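Local atomic coordinates of chitin-binding domain 3 protein (Micromonospora aurantiaca ATCC 27029, PDB entry 5OPF), a protein that is a copper-dependent lytic polysaccharide monooxygenase that probably cleaves cellulose or related polysaccharides by oxidation. Residues A[41-44]-A[45-48]; A[74-77]-A[78-81]; A[142-145]-A[146-149]; A[176-180]-A[181-185]. All coordinates share one frame; numbering follows the deposited sequence. Where two conformers were deposited one is given.

Contact 1 (A[41-44]-A[45-48])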
# COMPACT_ATOMS: atom_id res chain seq x y z
N ASP A 41 -4.10 -14.95 7.57
CA ASP A 41 -4.42 -15.38 6.22
C ASP A 41 -3.18 -15.21 5.35
O ASP A 41 -2.86 -14.09 4.90
CB ASP A 41 -5.58 -14.58 5.63
CG ASP A 41 -6.07 -15.16 4.31
OD1 ASP A 41 -5.31 -15.92 3.67
OD2 ASP A 41 -7.22 -14.87 3.91
N PRO A 42 -2.44 -16.29 5.09
CA PRO A 42 -1.23 -16.17 4.27
C PRO A 42 -1.50 -15.63 2.88
O PRO A 42 -0.58 -15.06 2.26
CB PRO A 42 -0.67 -17.60 4.23
CG PRO A 42 -1.22 -18.25 5.44
CD PRO A 42 -2.59 -17.65 5.64
N ASN A 43 -2.72 -15.77 2.36
CA ASN A 43 -3.00 -15.29 1.01
C ASN A 43 -2.95 -13.77 0.90
O ASN A 43 -2.83 -13.26 -0.22
CB ASN A 43 -4.34 -15.81 0.54
CG ASN A 43 -4.33 -17.30 0.36
OD1 ASN A 43 -3.29 -17.90 0.05
ND2 ASN A 43 -5.49 -17.92 0.56
N ALA A 44 -3.01 -13.03 2.01
CA ALA A 44 -2.80 -11.59 1.93
C ALA A 44 -1.42 -11.28 1.39
O ALA A 44 -1.20 -10.22 0.78
CB ALA A 44 -2.94 -10.95 3.32
N MET A 45 -0.46 -12.18 1.60
CA MET A 45 0.90 -12.05 1.11
C MET A 45 1.11 -12.79 -0.21
O MET A 45 1.70 -12.23 -1.14
CB MET A 45 1.91 -12.51 2.17
CG MET A 45 2.31 -11.42 3.17
SD MET A 45 0.97 -10.74 4.17
CE MET A 45 0.49 -12.21 5.09
N TRP A 46 0.66 -14.04 -0.32
CA TRP A 46 0.85 -14.73 -1.59
C TRP A 46 0.18 -13.96 -2.72
O TRP A 46 0.70 -13.91 -3.83
CB TRP A 46 0.32 -16.17 -1.54
CG TRP A 46 0.95 -17.04 -0.50
CD1 TRP A 46 0.29 -17.82 0.40
CD2 TRP A 46 2.36 -17.23 -0.25
NE1 TRP A 46 1.19 -18.49 1.19
CE2 TRP A 46 2.46 -18.14 0.82
CE3 TRP A 46 3.53 -16.72 -0.81
CZ2 TRP A 46 3.68 -18.56 1.34
CZ3 TRP A 46 4.75 -17.14 -0.30
CH2 TRP A 46 4.81 -18.04 0.78
N ASN A 47 -0.99 -13.38 -2.44
CA ASN A 47 -1.73 -12.55 -3.38
C ASN A 47 -1.50 -11.07 -3.12
O ASN A 47 -2.43 -10.25 -3.18
CB ASN A 47 -3.22 -12.91 -3.35
CG ASN A 47 -3.44 -14.36 -3.69
OD1 ASN A 47 -3.60 -15.20 -2.81
ND2 ASN A 47 -3.38 -14.67 -4.98
N TRP A 48 -0.25 -10.70 -2.87
CA TRP A 48 0.13 -9.30 -2.68
C TRP A 48 -0.28 -8.43 -3.86
O TRP A 48 -0.45 -7.21 -3.68
CB TRP A 48 1.64 -9.17 -2.41
CG TRP A 48 2.52 -9.66 -3.55
CD1 TRP A 48 3.11 -10.89 -3.67
CD2 TRP A 48 2.88 -8.94 -4.75
NE1 TRP A 48 3.82 -10.98 -4.84
CE2 TRP A 48 3.69 -9.80 -5.52
CE3 TRP A 48 2.60 -7.67 -5.24
CZ2 TRP A 48 4.22 -9.41 -6.76
CZ3 TRP A 48 3.13 -7.29 -6.46
CH2 TRP A 48 3.92 -8.15 -7.20
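A short helix, residues 43-46, makes this contact, one of several small helices in this lytic polysaccharide monooxygenase, and Pro42 and Trp46 meet across its first turn. Pro42 O is gripped twice: Trp46 N approaches in the carbonyl plane at 3.0 Å with an N-H...O angle of 167°, while Met45 N comes in from above that plane and makes a more bent bond. One residue on, Asn47 N donates to Asn43 O. The turn is capped from outside: Asp41 OD1 accepts from Asn43 N at 2.9 Å, met from above the carboxylate plane.

Side chains then fill in along the helix. The indole of Trp46 lies back over the start of the turn, with NE1 3.7 Å from Pro42 CB in one of the two conformers of the proline. Its CG is anti to the carbonyl carbon (chi1 -59°), which carries the pyrrole side of the ring toward Pro42 and Asn43. The Asn43 side chain crosses it at about a right angle. Phe22 and Trp38 meet the same indole edge-to-face.

On the inner side Met45 folds back, bent at both chi2 and chi3, and lays SD 4.0 Å from Ala44 CB, while helices 10-18 and 32-40 pack against it. Ala44 O is buried here without a polar partner in the model. At the indole's edge, near its plane, Asn43 OD1 stands 3.6 Å from Trp46 CD1.

Contact 2 (A[74-77]-A[78-81])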
# COMPACT_ATOMS: atom_id res chain seq x y z
N ARG A 74 -11.89 -4.07 3.72
CA ARG A 74 -12.10 -5.50 3.93
C ARG A 74 -12.52 -6.19 2.64
O ARG A 74 -13.38 -7.07 2.63
CB ARG A 74 -13.07 -5.77 5.09
CG ARG A 74 -12.60 -5.12 6.38
CD ARG A 74 -13.41 -5.52 7.60
NE ARG A 74 -13.02 -4.71 8.73
CZ ARG A 74 -13.84 -4.05 9.54
NH1 ARG A 74 -15.16 -4.17 9.42
NH2 ARG A 74 -13.34 -3.26 10.47
N THR A 75 -11.86 -5.82 1.55
CA THR A 75 -12.16 -6.36 0.24
C THR A 75 -11.93 -7.87 0.19
O THR A 75 -11.19 -8.45 0.99
CB THR A 75 -11.35 -5.64 -0.83
OG1 THR A 75 -11.93 -5.93 -2.11
CG2 THR A 75 -9.85 -6.01 -0.82
N GLN A 76 -12.60 -8.50 -0.77
CA GLN A 76 -12.40 -9.91 -1.08
C GLN A 76 -12.56 -10.79 0.14
O GLN A 76 -11.69 -11.58 0.51
CB GLN A 76 -11.07 -10.13 -1.77
CG GLN A 76 -11.06 -9.43 -3.11
CD GLN A 76 -9.74 -9.57 -3.79
OE1 GLN A 76 -9.18 -10.66 -3.84
NE2 GLN A 76 -9.22 -8.46 -4.30
N SER A 77 -13.71 -10.63 0.78
CA SER A 77 -14.12 -11.48 1.89
C SER A 77 -13.13 -11.44 3.03
O SER A 77 -12.97 -12.42 3.77
CB SER A 77 -14.36 -12.92 1.43
OG SER A 77 -15.34 -12.97 0.41
N GLY A 78 -12.46 -10.31 3.20
CA GLY A 78 -11.60 -10.11 4.35
C GLY A 78 -10.19 -10.63 4.21
O GLY A 78 -9.46 -10.68 5.21
N ARG A 79 -9.75 -10.99 3.00
CA ARG A 79 -8.43 -11.56 2.80
C ARG A 79 -7.32 -10.72 3.43
O ARG A 79 -6.35 -11.27 3.96
CB ARG A 79 -8.17 -11.74 1.30
CG ARG A 79 -6.74 -12.13 0.94
CD ARG A 79 -6.61 -12.53 -0.50
NE ARG A 79 -7.16 -13.87 -0.69
CZ ARG A 79 -7.19 -14.54 -1.84
NH1 ARG A 79 -6.74 -13.98 -2.95
NH2 ARG A 79 -7.69 -15.77 -1.87
N TYR A 80 -7.44 -9.39 3.34
CA TYR A 80 -6.38 -8.47 3.75
C TYR A 80 -6.67 -7.77 5.08
O TYR A 80 -5.98 -6.80 5.42
CB TYR A 80 -6.14 -7.42 2.64
CG TYR A 80 -5.80 -8.04 1.29
CD1 TYR A 80 -4.50 -8.37 0.95
CD2 TYR A 80 -6.79 -8.28 0.35
CE1 TYR A 80 -4.19 -8.94 -0.27
CE2 TYR A 80 -6.50 -8.84 -0.88
CZ TYR A 80 -5.20 -9.18 -1.19
OH TYR A 80 -4.91 -9.74 -2.42
N ASN A 81 -7.63 -8.27 5.87
CA ASN A 81 -8.05 -7.59 7.09
C ASN A 81 -6.90 -7.37 8.07
O ASN A 81 -6.89 -6.38 8.80
CB ASN A 81 -9.16 -8.37 7.78
CG ASN A 81 -10.50 -8.26 7.07
OD1 ASN A 81 -10.61 -7.64 6.03
ND2 ASN A 81 -11.51 -8.88 7.66
O HOH W 1 -9.52 -7.54 2.95
O HOH W 2 -6.58 -11.31 -3.94
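Residues 74-78 wind through a run of positive phi angles, from Gln76 to Gly78, into a type I beta turn from Gly78 to Asn81. Gly78 N gives a bond to Thr75 O at 3.2 Å and a weak one to Arg74 O, and Arg79 N donates to Gln76 O; both normal bonds arrive from above the carbonyl planes. With phi 85° at Gly78, a side chain would be jammed against Ser77 O, which accounts for the glycine.

Asn81 OD1 lies against the aliphatic chain of Arg74, 3.2 Å from CG, the two side chains crossing at about a right angle. Water 1 links the turns, accepting from Tyr80 N at 2.8 Å and lying close to both Thr75 O and Asn81 OD1. A leucine in place of Asn81 would probably leave this water without its side-chain partner and disturb the packing along Arg74.

Thr75 and Tyr80 run side by side, Thr75 CG2 being 4.0 Å from Tyr80 CD2, while Arg79 CG lies over one face of the phenol, toward its rim. Water 2 accepts from Arg79 NH1 and donates to Gln76 OE1 at 2.7 Å and to Tyr80 OH, which is also bonded to Asn47 O. Gln76 NE2 is bonded to Gly50 O and Phe52 O, and Thr75 OG1 to Phe52 O. The chemistry thus implies a turn closed by direct backbone bonds, its polar side chains linked through water and tied to Gly50 and Phe52.

Contact 3 (A[142-145]-A[146-149])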
# COMPACT_ATOMS: atom_id res chain seq x y z
N ASN A 142 -4.07 10.09 -16.35
CA ASN A 142 -4.25 8.94 -17.23
C ASN A 142 -2.92 8.59 -17.87
O ASN A 142 -2.32 9.40 -18.58
CB ASN A 142 -5.32 9.21 -18.28
CG ASN A 142 -5.73 7.94 -18.98
OD1 ASN A 142 -4.92 7.31 -19.65
ND2 ASN A 142 -6.97 7.50 -18.75
N THR A 143 -2.46 7.37 -17.62
CA THR A 143 -1.13 6.91 -18.01
C THR A 143 -1.26 5.50 -18.57
O THR A 143 -1.21 4.51 -17.83
CB THR A 143 -0.17 6.96 -16.83
OG1 THR A 143 -0.25 8.24 -16.18
CG2 THR A 143 1.26 6.73 -17.28
N PRO A 144 -1.46 5.38 -19.88
CA PRO A 144 -1.56 4.06 -20.50
C PRO A 144 -0.29 3.25 -20.30
O PRO A 144 0.80 3.79 -20.12
CB PRO A 144 -1.78 4.39 -21.98
CG PRO A 144 -2.41 5.75 -21.97
CD PRO A 144 -1.72 6.47 -20.85
N ALA A 145 -0.45 1.92 -20.35
CA ALA A 145 0.66 1.02 -20.08
C ALA A 145 1.82 1.25 -21.02
O ALA A 145 2.98 1.03 -20.64
CB ALA A 145 0.19 -0.43 -20.21
N SER A 146 1.54 1.67 -22.25
CA SER A 146 2.60 1.89 -23.23
C SER A 146 3.62 2.89 -22.73
O SER A 146 4.75 2.92 -23.25
CB SER A 146 2.00 2.40 -24.54
OG SER A 146 1.32 3.61 -24.32
N GLN A 147 3.27 3.70 -21.72
CA GLN A 147 4.12 4.75 -21.19
C GLN A 147 4.81 4.38 -19.88
O GLN A 147 5.63 5.15 -19.38
CB GLN A 147 3.29 6.02 -20.97
CG GLN A 147 2.45 6.39 -22.19
CD GLN A 147 3.26 6.46 -23.48
OE1 GLN A 147 3.00 5.73 -24.45
NE2 GLN A 147 4.26 7.33 -23.49
N TRP A 148 4.50 3.22 -19.32
CA TRP A 148 5.20 2.73 -18.15
C TRP A 148 6.53 2.11 -18.59
O TRP A 148 6.72 1.68 -19.74
CB TRP A 148 4.35 1.68 -17.44
CG TRP A 148 3.07 2.16 -16.80
CD1 TRP A 148 2.11 2.97 -17.34
CD2 TRP A 148 2.59 1.77 -15.52
NE1 TRP A 148 1.07 3.13 -16.46
CE2 TRP A 148 1.33 2.40 -15.33
CE3 TRP A 148 3.09 0.95 -14.50
CZ2 TRP A 148 0.59 2.23 -14.16
CZ3 TRP A 148 2.36 0.79 -13.35
CH2 TRP A 148 1.12 1.42 -13.19
N THR A 149 7.44 2.02 -17.63
CA THR A 149 8.78 1.52 -17.88
C THR A 149 8.77 -0.00 -17.94
O THR A 149 8.18 -0.67 -17.09
CB THR A 149 9.68 2.02 -16.75
OG1 THR A 149 9.62 3.46 -16.74
CG2 THR A 149 11.12 1.55 -16.92
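Thr143 and Trp148 meet across a single turn of 3-10 helix, which lies in the connection between strands 134-140 and 149-151 of the beta-sandwich core. Its backbone bonds follow the i to i+3 pattern: Gln147 N to Pro144 O at 2.9 Å, with an N-H...O angle of 161°, and Trp148 N to Ala145 O at 3.0 Å, each donor standing above the carbonyl plane.

A side-chain bond to the backbone also spans the turn. Trp148 NE1 donates to Thr143 O at 3.0 Å; the oxygen lies near the indole plane, but the donor sits above the carbonyl plane. With chi1 at -66°, CG is anti to the carbonyl carbon and the indole doubles back beneath the turn. Replacement of Trp148 by alanine would probably leave Thr143 O without this donor and open a gap beside Phe102, Ile113 and Ile157, against which the indole packs. A second side-chain bond lies at the exposed side, where Gln147, bent at chi2, brings OE1 round to accept from Ser146 OG at 2.7 Å, on a lone pair. Thr143 OG1 bonds to Gly141 O.

In the packing, the Thr143 methyl sits beside the indole, the side chains crossing at about a right angle, with CG2 3.9 Å from Trp148 CD1.

Contact 4 (A[176-180]-A[181-185])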
# COMPACT_ATOMS: atom_id res chain seq x y z
N TRP A 176 -4.51 3.22 -6.82
CA TRP A 176 -4.38 3.02 -8.26
C TRP A 176 -5.75 2.70 -8.85
O TRP A 176 -6.35 1.69 -8.50
CB TRP A 176 -3.45 1.83 -8.53
CG TRP A 176 -3.31 1.36 -9.96
CD1 TRP A 176 -3.42 2.10 -11.12
CD2 TRP A 176 -2.96 0.04 -10.36
NE1 TRP A 176 -3.15 1.29 -12.21
CE2 TRP A 176 -2.87 0.02 -11.77
CE3 TRP A 176 -2.73 -1.14 -9.66
CZ2 TRP A 176 -2.52 -1.12 -12.47
CZ3 TRP A 176 -2.40 -2.28 -10.37
CH2 TRP A 176 -2.29 -2.26 -11.76
N GLN A 177 -6.24 3.56 -9.74
CA GLN A 177 -7.43 3.27 -10.53
C GLN A 177 -6.93 2.71 -11.86
O GLN A 177 -6.35 3.45 -12.66
CB GLN A 177 -8.26 4.53 -10.73
CG GLN A 177 -9.53 4.31 -11.55
CD GLN A 177 -10.59 3.51 -10.82
OE1 GLN A 177 -10.72 3.60 -9.61
NE2 GLN A 177 -11.38 2.76 -11.56
N ALA A 178 -7.12 1.42 -12.09
CA ALA A 178 -6.64 0.78 -13.30
C ALA A 178 -7.55 1.14 -14.48
O ALA A 178 -8.70 1.53 -14.29
CB ALA A 178 -6.58 -0.73 -13.10
N SER A 179 -7.02 1.01 -15.70
CA SER A 179 -7.73 1.51 -16.88
C SER A 179 -8.54 0.46 -17.65
O SER A 179 -9.32 0.84 -18.53
CB SER A 179 -6.76 2.19 -17.86
OG SER A 179 -6.18 3.33 -17.26
N HIS A 180 -8.36 -0.82 -17.36
CA HIS A 180 -9.00 -1.90 -18.12
C HIS A 180 -10.41 -2.24 -17.63
O HIS A 180 -11.13 -2.99 -18.31
CB HIS A 180 -8.15 -3.17 -18.02
CG HIS A 180 -8.02 -3.71 -16.63
ND1 HIS A 180 -7.62 -2.92 -15.57
CD2 HIS A 180 -8.25 -4.94 -16.13
CE1 HIS A 180 -7.61 -3.65 -14.47
NE2 HIS A 180 -7.98 -4.89 -14.78
N LEU A 181 -10.80 -1.71 -16.48
CA LEU A 181 -11.97 -2.13 -15.72
C LEU A 181 -12.10 -1.10 -14.61
O LEU A 181 -11.11 -0.46 -14.24
CB LEU A 181 -11.70 -3.52 -15.12
CG LEU A 181 -12.82 -4.32 -14.50
CD1 LEU A 181 -13.84 -4.73 -15.56
CD2 LEU A 181 -12.26 -5.55 -13.82
N ASP A 182 -13.31 -0.94 -14.06
CA ASP A 182 -13.43 -0.17 -12.81
C ASP A 182 -12.92 -1.04 -11.68
O ASP A 182 -13.67 -1.78 -11.04
CB ASP A 182 -14.85 0.31 -12.54
CG ASP A 182 -14.96 1.12 -11.25
OD1 ASP A 182 -13.91 1.44 -10.65
OD2 ASP A 182 -16.10 1.45 -10.86
N GLN A 183 -11.61 -0.98 -11.47
CA GLN A 183 -10.89 -1.80 -10.50
C GLN A 183 -9.86 -0.89 -9.85
O GLN A 183 -9.09 -0.23 -10.56
CB GLN A 183 -10.20 -2.96 -11.22
CG GLN A 183 -9.51 -3.95 -10.30
CD GLN A 183 -8.69 -4.96 -11.09
OE1 GLN A 183 -7.66 -4.63 -11.64
NE2 GLN A 183 -9.17 -6.20 -11.15
N SER A 184 -9.88 -0.83 -8.53
CA SER A 184 -9.06 0.10 -7.77
C SER A 184 -8.30 -0.63 -6.67
O SER A 184 -8.85 -1.51 -6.00
CB SER A 184 -9.95 1.21 -7.20
OG SER A 184 -11.12 0.69 -6.60
N TYR A 185 -7.05 -0.23 -6.47
CA TYR A 185 -6.14 -0.87 -5.53
C TYR A 185 -5.73 0.11 -4.44
O TYR A 185 -5.55 1.31 -4.71
CB TYR A 185 -4.87 -1.35 -6.25
CG TYR A 185 -5.06 -2.39 -7.32
CD1 TYR A 185 -5.71 -2.10 -8.51
CD2 TYR A 185 -4.53 -3.68 -7.17
CE1 TYR A 185 -5.84 -3.05 -9.52
CE2 TYR A 185 -4.67 -4.64 -8.17
CZ TYR A 185 -5.33 -4.33 -9.33
OH TYR A 185 -5.46 -5.29 -10.32
O HOH W 3 -13.37 3.44 -8.82
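Trp176 and the copper-site residue Tyr185 form an offset stack across a beta hairpin, ring centroids 4.4 Å apart and planes at 28°, although the two residues are also an antiparallel hydrogen-bonded pair. Trp176 CE3 sits 3.3 Å from Tyr185 CD1, toward the rim of the phenol face. The rings are brought together by different first torsions: Trp176 holds CG anti to its N (chi1 173°), whereas Tyr185 holds CG anti to its carbonyl carbon.

Backbone bonds join the strands: Tyr185 N to Trp176 O, Trp176 N to Tyr185 O, and Ala178 N to Gln183 O. Gln177 NE2 donates to Asp182 OD1 at 3.0 Å, and water 3 bridges Gln177 OE1 to the same oxygen; Asp182 OD2 accepts from Ala57 N. Tyr185 OH donates to Gln183 OE1 at 2.6 Å from above the amide plane, which, with its bond to His1 N, probably helps hold the phenol beside the metal. At the turn, Leu181 CB lies over the His180 ring face, 3.9 Å from its centroid, a CH-pi contact.

His1 and His108 complete the copper site, and His108 also stacks on His180. Strand 110-118 pairs with strand 169-178, and strand 52-54 with strand 183-192.

Contact 4 supplies one of the three copper-site residues, Tyr185, whose side chain is about 3 Å from the metal, whereas the nearest side chains of contacts 1, 2 and 3 (Trp48, Gln76 and Trp148) each lie about 10 Å from it. Contacts 1 and 2 have centres 10 Å apart and touch directly: Asn47 O and Tyr80 OH are 2.6 Å apart, a probable hydrogen bond, and Ala44 CB packs 3.5 Å from Arg79 O. Contact 3 comes within about 4 Å of contact 4 at their nearest atoms without touching. It stays about 17 Å from contact 2 by the same measure. Phe102 touches both Trp148 and Trp176, relating contact 3 to contact 4.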